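Local coordinates for protein aminoglycoside N(3)-acetyltransferase III (Serratia marcescens, PDB 7LAO) that transfers an acetyl group from acetyl-CoA to the 3-amino group of 2-deoxystreptamine aminoglycosides, giving resistance to antibiotics such as gentamicin, kanamycin and tobramycin, at residues R113-A116 and A120-V123; P147-V152 and L171-A176; A46-V51 and G55-Y60. All blocks are in the same frame, centred on the assembly; numbering follows the deposited sequence.

Interaction 1 (R113-A116 and A120-V123)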
loop_
_atom_site.group_PDB
_atom_site.type_symbol
_atom_site.label_atom_id
_atom_site.label_comp_id
_atom_site.label_asym_id
_atom_site.label_seq_id
_atom_site.Cartn_x
_atom_site.Cartn_y
_atom_site.Cartn_z
ATOM N N ARG A 113 -9.632 3.634 -10.216
ATOM C CA ARG A 113 -10.541 2.635 -9.666
ATOM C C ARG A 113 -10.074 2.298 -8.261
ATOM O O ARG A 113 -8.919 2.531 -7.902
ATOM C CB ARG A 113 -10.582 1.363 -10.532
ATOM C CG ARG A 113 -10.619 1.650 -12.041
ATOM C CD ARG A 113 -10.907 0.344 -12.882
ATOM N NE ARG A 113 -12.235 -0.188 -12.576
ATOM C CZ ARG A 113 -13.382 0.175 -13.162
ATOM N NH1 ARG A 113 -13.415 1.114 -14.108
ATOM N NH2 ARG A 113 -14.515 -0.399 -12.769
ATOM N N ARG A 114 -10.980 1.753 -7.462
ATOM C CA ARG A 114 -10.687 1.480 -6.061
ATOM C C ARG A 114 -11.139 0.072 -5.738
ATOM O O ARG A 114 -12.181 -0.365 -6.218
ATOM C CB ARG A 114 -11.403 2.458 -5.105
ATOM C CG ARG A 114 -10.874 2.406 -3.698
ATOM C CD ARG A 114 -11.700 3.323 -2.808
ATOM N NE ARG A 114 -11.148 3.487 -1.454
ATOM C CZ ARG A 114 -11.614 4.408 -0.611
ATOM N NH1 ARG A 114 -12.566 5.219 -1.030
ATOM N NH2 ARG A 114 -11.112 4.552 0.615
ATOM N N SER A 115 -10.351 -0.631 -4.933
ATOM C CA SER A 115 -10.696 -2.008 -4.607
ATOM C C SER A 115 -11.715 -2.054 -3.464
ATOM O O SER A 115 -11.854 -1.115 -2.677
ATOM C CB SER A 115 -9.415 -2.781 -4.263
ATOM O OG SER A 115 -9.090 -2.648 -2.902
ATOM N N ALA A 116 -12.445 -3.168 -3.385
ATOM C CA ALA A 116 -13.617 -3.260 -2.513
ATOM C C ALA A 116 -13.313 -3.768 -1.104
ATOM O O ALA A 116 -14.243 -3.861 -0.293
ATOM C CB ALA A 116 -14.685 -4.174 -3.146
ATOM N N ALA A 120 -8.305 -2.838 3.520
ATOM C CA ALA A 120 -7.068 -2.926 2.749
ATOM C C ALA A 120 -7.200 -2.256 1.391
ATOM O O ALA A 120 -6.382 -2.480 0.508
ATOM C CB ALA A 120 -6.651 -4.383 2.584
ATOM N N SER A 121 -8.219 -1.424 1.219
ATOM C CA SER A 121 -8.559 -0.866 -0.082
ATOM C C SER A 121 -7.364 -0.274 -0.825
ATOM O O SER A 121 -6.529 0.450 -0.254
ATOM C CB SER A 121 -9.630 0.202 0.132
ATOM O OG SER A 121 -9.980 0.802 -1.086
ATOM N N MET A 122 -7.300 -0.557 -2.117
ATOM C CA MET A 122 -6.230 -0.074 -2.978
ATOM C C MET A 122 -6.819 0.810 -4.067
ATOM O O MET A 122 -7.939 0.584 -4.501
ATOM C CB MET A 122 -5.485 -1.234 -3.655
ATOM C CG MET A 122 -4.941 -2.236 -2.687
ATOM S SD MET A 122 -3.337 -1.711 -2.008
ATOM C CE MET A 122 -3.143 -3.043 -0.837
ATOM N N VAL A 123 -6.053 1.809 -4.514
ATOM C CA VAL A 123 -6.462 2.663 -5.621
ATOM C C VAL A 123 -5.450 2.400 -6.721
ATOM O O VAL A 123 -4.250 2.229 -6.439
ATOM C CB VAL A 123 -6.528 4.168 -5.234
ATOM C CG1 VAL A 123 -5.149 4.663 -4.620
ATOM C CG2 VAL A 123 -6.846 5.018 -6.429
#
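A short beta hairpin, strands 113-114 and 122-125, begins to open here, and Arg114, Ser115, Ser121 and Met122 tie its two arms together. Arg114 and Val123 form an antiparallel non-hydrogen-bonded pair, CA to CA 4.4 Å; their side chains share one face of the sheet, against Leu107 of helix 102-108. One step on, Ser115 N donates to Met122 O at 2.7 Å. The return bond is not strand-like: Met122 N reaches Ser115 OG at 2.9 Å, with the hydroxyl standing between backbone N and carbonyl carbon (chi1 87°). His136 ND1 is a second partner of this OG. Ser121 OG sits between two groups, receiving Arg114 NE at 3.0 Å and donating to Ser115 O at 3.1 Å. The NE bond is bent, with the oxygen 21° out of the guanidinium plane. The extended arginine runs alongside the serine, Arg114 CG 3.2 Å from Ser121 OG, and its NH1 and NH2 go on to the carbonyls of Ser62, Leu90, Ser93 and Gly94, which fixes the guanidinium group. Serine hydroxyls thus supplement the backbone ladder where this antiparallel hairpin, at one margin of the mixed sheet, opens into its connecting loop.

Interaction 2 (P147-V152 and L171-A176)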
loop_
_atom_site.group_PDB
_atom_site.type_symbol
_atom_site.label_atom_id
_atom_site.label_comp_id
_atom_site.label_asym_id
_atom_site.label_seq_id
_atom_site.Cartn_x
_atom_site.Cartn_y
_atom_site.Cartn_z
ATOM N N PRO A 147 -4.599 -7.607 -4.467
ATOM C CA PRO A 147 -3.920 -6.718 -5.433
ATOM C C PRO A 147 -2.380 -6.711 -5.346
ATOM O O PRO A 147 -1.734 -6.460 -6.382
ATOM C CB PRO A 147 -4.497 -5.341 -5.092
ATOM C CG PRO A 147 -5.893 -5.640 -4.605
ATOM C CD PRO A 147 -5.746 -6.944 -3.821
ATOM N N LEU A 148 -1.781 -6.974 -4.168
ATOM C CA LEU A 148 -0.310 -7.000 -4.058
ATOM C C LEU A 148 0.275 -8.145 -4.877
ATOM O O LEU A 148 1.332 -7.993 -5.524
ATOM C CB LEU A 148 0.130 -7.164 -2.599
ATOM C CG LEU A 148 -0.089 -5.972 -1.691
ATOM C CD1 LEU A 148 0.639 -6.280 -0.383
ATOM C CD2 LEU A 148 0.435 -4.660 -2.343
ATOM N N GLU A 149 -0.410 -9.293 -4.877
ATOM C CA GLU A 149 0.102 -10.424 -5.649
ATOM C C GLU A 149 0.149 -10.074 -7.126
ATOM O O GLU A 149 1.111 -10.411 -7.823
ATOM C CB GLU A 149 -0.749 -11.701 -5.421
ATOM C CG GLU A 149 -0.434 -12.808 -6.473
ATOM C CD GLU A 149 -1.268 -14.098 -6.320
ATOM O OE1 GLU A 149 -0.754 -15.172 -6.690
ATOM O OE2 GLU A 149 -2.435 -14.031 -5.888
ATOM N N ARG A 150 -0.869 -9.358 -7.623
ATOM C CA ARG A 150 -0.866 -9.028 -9.041
ATOM C C ARG A 150 0.079 -7.882 -9.340
ATOM O O ARG A 150 0.636 -7.816 -10.440
ATOM C CB ARG A 150 -2.312 -8.743 -9.510
ATOM C CG ARG A 150 -3.185 -10.053 -9.316
ATOM C CD ARG A 150 -4.632 -9.923 -9.808
ATOM N NE ARG A 150 -5.367 -8.914 -9.023
ATOM C CZ ARG A 150 -5.992 -9.140 -7.865
ATOM N NH1 ARG A 150 -6.007 -10.328 -7.295
ATOM N NH2 ARG A 150 -6.631 -8.172 -7.282
ATOM N N PHE A 151 0.235 -6.961 -8.400
ATOM C CA PHE A 151 1.222 -5.882 -8.539
ATOM C C PHE A 151 2.624 -6.473 -8.713
ATOM O O PHE A 151 3.364 -6.079 -9.630
ATOM C CB PHE A 151 1.145 -4.975 -7.315
ATOM C CG PHE A 151 2.325 -3.998 -7.173
ATOM C CD1 PHE A 151 2.427 -2.839 -7.971
ATOM C CD2 PHE A 151 3.275 -4.228 -6.213
ATOM C CE1 PHE A 151 3.536 -1.941 -7.784
ATOM C CE2 PHE A 151 4.372 -3.336 -6.008
ATOM C CZ PHE A 151 4.506 -2.227 -6.796
ATOM N N VAL A 152 2.960 -7.489 -7.903
ATOM C CA VAL A 152 4.260 -8.187 -8.046
ATOM C C VAL A 152 4.324 -8.935 -9.369
ATOM O O VAL A 152 5.309 -8.817 -10.102
ATOM C CB VAL A 152 4.495 -9.150 -6.871
ATOM C CG1 VAL A 152 5.784 -9.981 -7.067
ATOM C CG2 VAL A 152 4.511 -8.351 -5.593
ATOM N N LEU A 171 5.993 -5.761 1.058
ATOM C CA LEU A 171 6.656 -6.785 1.853
ATOM C C LEU A 171 5.668 -7.529 2.746
ATOM O O LEU A 171 6.008 -8.594 3.261
ATOM C CB LEU A 171 7.817 -6.194 2.686
ATOM C CG LEU A 171 9.087 -6.047 1.837
ATOM C CD1 LEU A 171 10.193 -5.181 2.546
ATOM C CD2 LEU A 171 9.682 -7.407 1.439
ATOM N N HIS A 172 4.473 -6.996 2.967
ATOM C CA HIS A 172 3.433 -7.817 3.587
ATOM C C HIS A 172 3.046 -9.008 2.705
ATOM O O HIS A 172 2.638 -10.052 3.224
ATOM C CB HIS A 172 2.194 -6.969 3.904
ATOM C CG HIS A 172 2.408 -6.002 5.022
ATOM N ND1 HIS A 172 2.852 -6.401 6.269
ATOM C CD2 HIS A 172 2.288 -4.647 5.073
ATOM C CE1 HIS A 172 2.964 -5.338 7.051
ATOM N NE2 HIS A 172 2.623 -4.263 6.348
ATOM N N TYR A 173 3.147 -8.879 1.375
ATOM C CA TYR A 173 2.888 -10.036 0.522
ATOM C C TYR A 173 3.968 -11.113 0.711
ATOM O O TYR A 173 3.657 -12.309 0.809
ATOM C CB TYR A 173 2.790 -9.568 -0.927
ATOM C CG TYR A 173 2.744 -10.679 -1.910
ATOM C CD1 TYR A 173 1.597 -11.507 -2.025
ATOM C CD2 TYR A 173 3.844 -10.938 -2.731
ATOM C CE1 TYR A 173 1.576 -12.584 -2.937
ATOM C CE2 TYR A 173 3.818 -11.977 -3.650
ATOM C CZ TYR A 173 2.691 -12.784 -3.743
ATOM O OH TYR A 173 2.737 -13.787 -4.644
ATOM N N ALA A 174 5.242 -10.701 0.801
ATOM C CA ALA A 174 6.326 -11.644 1.115
ATOM C C ALA A 174 6.084 -12.342 2.439
ATOM O O ALA A 174 6.318 -13.550 2.567
ATOM C CB ALA A 174 7.672 -10.910 1.187
ATOM N N GLU A 175 5.654 -11.592 3.454
ATOM C CA GLU A 175 5.287 -12.231 4.714
ATOM C C GLU A 175 4.226 -13.295 4.496
ATOM O O GLU A 175 4.246 -14.346 5.148
ATOM C CB GLU A 175 4.766 -11.205 5.720
ATOM C CG GLU A 175 5.810 -10.275 6.314
ATOM C CD GLU A 175 5.188 -9.143 7.176
ATOM O OE1 GLU A 175 3.976 -8.850 7.029
ATOM O OE2 GLU A 175 5.915 -8.542 8.005
ATOM N N ALA A 176 3.283 -13.047 3.599
ATOM C CA ALA A 176 2.174 -13.986 3.497
ATOM C C ALA A 176 2.625 -15.281 2.829
ATOM O O ALA A 176 2.236 -16.371 3.265
ATOM C CB ALA A 176 0.992 -13.333 2.765
#
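His172 ND1 donates to Glu175 OE1 at 2.8 Å, a nearly straight bond one turn apart along helix 170-177. The oxygen lies at the edge of the imidazole, close to its plane, whereas the nitrogen approaches from above the plane of the carboxylate. This pair lies to one side of the helix contact itself, which contains no hydrogen bond and is carried by Tyr173. With CG anti to its backbone N (chi1 171°), the tyrosine reaches across to helix 147-153 and lays one ring face over the backbone of Glu149. Glu149 CA makes a CH-pi contact, 4.1 Å from the ring centroid and 22° off its normal. The next carbon, Glu149 CB, is closer still to the rim, 3.5 Å from Tyr173 CE1, and Glu149 CG continues along the phenol to within 3.8 Å of Tyr173 OH. The carboxylate has its polar partner outside the two helices: OE2 accepts from Gly145 N just ahead of helix 147-153. In the fold, the two helices precede and follow strand 157-161 of the mixed sheet, and their axes approach to 9.6 Å at 104°, nearly perpendicular. At this steep crossing Tyr173 is the residue of helix 170-177 that carries the packing. At the base of the ring, Leu148 CB lies 4.0 Å from Tyr173 CB, the two side chains sliding past each other in opposite directions. Val152, a turn further on, brings CG2 to 3.9 Å from Tyr173 CD2, approaching obliquely. Val257 of helix 253-268 packs on both Val152 and Tyr173, while Leu148 also rests on Met25 of strand 23-28.

Interaction 3 (A46-V51 and G55-Y60)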
loop_
_atom_site.group_PDB
_atom_site.type_symbol
_atom_site.label_atom_id
_atom_site.label_comp_id
_atom_site.label_asym_id
_atom_site.label_seq_id
_atom_site.Cartn_x
_atom_site.Cartn_y
_atom_site.Cartn_z
ATOM N N ALA A 46 2.518 14.820 -12.072
ATOM C CA ALA A 46 3.913 14.523 -12.387
ATOM C C ALA A 46 4.144 13.026 -12.510
ATOM O O ALA A 46 4.921 12.570 -13.369
ATOM C CB ALA A 46 4.826 15.073 -11.291
ATOM N N LEU A 47 3.595 12.263 -11.576
ATOM C CA LEU A 47 3.738 10.807 -11.672
ATOM C C LEU A 47 3.138 10.281 -12.977
ATOM O O LEU A 47 3.670 9.340 -13.601
ATOM C CB LEU A 47 3.078 10.145 -10.468
ATOM C CG LEU A 47 3.811 10.282 -9.141
ATOM C CD1 LEU A 47 2.805 10.135 -7.978
ATOM C CD2 LEU A 47 4.925 9.191 -9.042
ATOM N N ARG A 48 1.991 10.819 -13.381
ATOM C CA ARG A 48 1.384 10.382 -14.635
ATOM C C ARG A 48 2.250 10.775 -15.813
ATOM O O ARG A 48 2.492 9.961 -16.716
ATOM C CB ARG A 48 -0.030 10.977 -14.814
ATOM C CG ARG A 48 -0.523 10.832 -16.254
ATOM C CD ARG A 48 -0.642 9.350 -16.606
ATOM N NE ARG A 48 -1.349 8.656 -15.532
ATOM C CZ ARG A 48 -1.481 7.332 -15.448
ATOM N NH1 ARG A 48 -0.977 6.549 -16.404
ATOM N NH2 ARG A 48 -2.080 6.812 -14.386
ATOM N N ALA A 49 2.791 12.008 -15.785
ATOM C CA ALA A 49 3.748 12.402 -16.809
ATOM C C ALA A 49 4.914 11.416 -16.841
ATOM O O ALA A 49 5.398 11.038 -17.917
ATOM C CB ALA A 49 4.261 13.836 -16.555
ATOM N N ALA A 50 5.390 11.000 -15.666
ATOM C CA ALA A 50 6.557 10.122 -15.627
ATOM C C ALA A 50 6.242 8.737 -16.221
ATOM O O ALA A 50 7.089 8.137 -16.895
ATOM C CB ALA A 50 7.052 9.960 -14.189
ATOM N N VAL A 51 5.067 8.172 -15.936
ATOM C CA VAL A 51 4.808 6.802 -16.438
ATOM C C VAL A 51 4.063 6.758 -17.775
ATOM O O VAL A 51 3.879 5.654 -18.341
ATOM C CB VAL A 51 4.045 5.954 -15.399
ATOM C CG1 VAL A 51 4.887 5.847 -14.066
ATOM C CG2 VAL A 51 2.590 6.494 -15.213
ATOM N N GLY A 55 1.475 3.604 -18.386
ATOM C CA GLY A 55 1.820 3.238 -17.028
ATOM C C GLY A 55 0.611 3.185 -16.124
ATOM O O GLY A 55 -0.472 3.735 -16.412
ATOM N N THR A 56 0.808 2.547 -14.988
ATOM C CA THR A 56 -0.232 2.454 -13.980
ATOM C C THR A 56 0.321 2.930 -12.641
ATOM O O THR A 56 1.442 2.610 -12.265
ATOM C CB THR A 56 -0.760 1.021 -13.875
ATOM O OG1 THR A 56 -1.450 0.682 -15.088
ATOM C CG2 THR A 56 -1.765 0.895 -12.744
ATOM N N LEU A 57 -0.436 3.758 -11.937
ATOM C CA LEU A 57 -0.041 4.161 -10.601
ATOM C C LEU A 57 -0.937 3.457 -9.619
ATOM O O LEU A 57 -2.124 3.252 -9.885
ATOM C CB LEU A 57 -0.203 5.692 -10.393
ATOM C CG LEU A 57 0.375 6.585 -11.486
ATOM C CD1 LEU A 57 -0.038 8.075 -11.302
ATOM C CD2 LEU A 57 1.920 6.363 -11.475
ATOM N N MET A 58 -0.404 3.207 -8.439
ATOM C CA MET A 58 -1.152 2.472 -7.441
ATOM C C MET A 58 -0.856 3.002 -6.056
ATOM O O MET A 58 0.257 3.478 -5.764
ATOM C CB MET A 58 -0.791 0.994 -7.510
ATOM C CG MET A 58 -1.586 0.092 -6.592
ATOM S SD MET A 58 -1.148 -1.673 -6.954
ATOM C CE MET A 58 -1.948 -2.514 -5.584
ATOM N N GLY A 59 -1.835 2.882 -5.179
ATOM C CA GLY A 59 -1.652 3.409 -3.838
ATOM C C GLY A 59 -2.457 2.602 -2.853
ATOM O O GLY A 59 -3.477 1.988 -3.206
ATOM N N TYR A 60 -2.029 2.645 -1.594
ATOM C CA TYR A 60 -2.685 1.909 -0.515
ATOM C C TYR A 60 -3.628 2.861 0.202
ATOM O O TYR A 60 -3.218 3.635 1.068
ATOM C CB TYR A 60 -1.633 1.323 0.412
ATOM C CG TYR A 60 -2.061 0.395 1.501
ATOM C CD1 TYR A 60 -3.336 -0.196 1.532
ATOM C CD2 TYR A 60 -1.180 0.112 2.532
ATOM C CE1 TYR A 60 -3.697 -1.054 2.574
ATOM C CE2 TYR A 60 -1.522 -0.730 3.571
ATOM C CZ TYR A 60 -2.768 -1.325 3.589
ATOM O OH TYR A 60 -3.092 -2.156 4.634
#
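Leu57 points its CB from strand 56-60 toward helix 40-51, the helix of a beta-alpha-beta crossover that joins the neighbouring parallel strands 23-28 and 56-60. From CB the chain runs to CG, anti to the carbonyl carbon (chi1 -48°), where it lies 3.8 Å from Arg48 NH2. There it forks. Leu57 CD1 packs on Leu47 CB at 3.8 Å, and Leu57 CD2 meets Val51 CG2, also at 3.8 Å, so the two methyls reach residues one helical turn apart. Val51 CG2 turns as well to Gly55 CA, likewise 3.8 Å away, in the tight connection where helix gives way to strand. Leu47 and Val51 continue the apolar layer onto Val26 and Ile24 of strand 23-28. Beside this seam Arg48 folds back on itself, bent at chi2 and chi3, and brings its guanidinium group to the start of the strand. Arg48 NH2 bonds to Val125 O on the neighbouring strand 122-125. Arg48 NH1 serves Gly52 O of the turn and also Gly55 O at 2.9 Å (N-H...O 155°); the latter oxygen lies close to the guanidinium plane, while NH1 stands well above the plane of the Gly55 carbonyl.

Interactions 1 and 3 reach the same mixed sheet through its adjacent strands 122-125 and 56-60, where Val123 O and Gly59 N, 2.8 Å apart, probably form a hydrogen bond. Met58 and Met122 then carry the sheet to interaction 2: Met58 CE lies 3.8 Å from Pro147 CB, Met58 SD 3.9 Å from Phe151 CD1, and Met122 CG 4.0 Å from Pro147 CB. Met122 CE also packs on Tyr60 CD1 at 3.7 Å. A bound HEPES molecule, probably from the crystallisation liquor, lies about 3 Å from the side chain of Ala120 and has a weak hydrogen bond with Tyr60 OH, which is consistent with the ends of interactions 1 and 3 lining a common pocket.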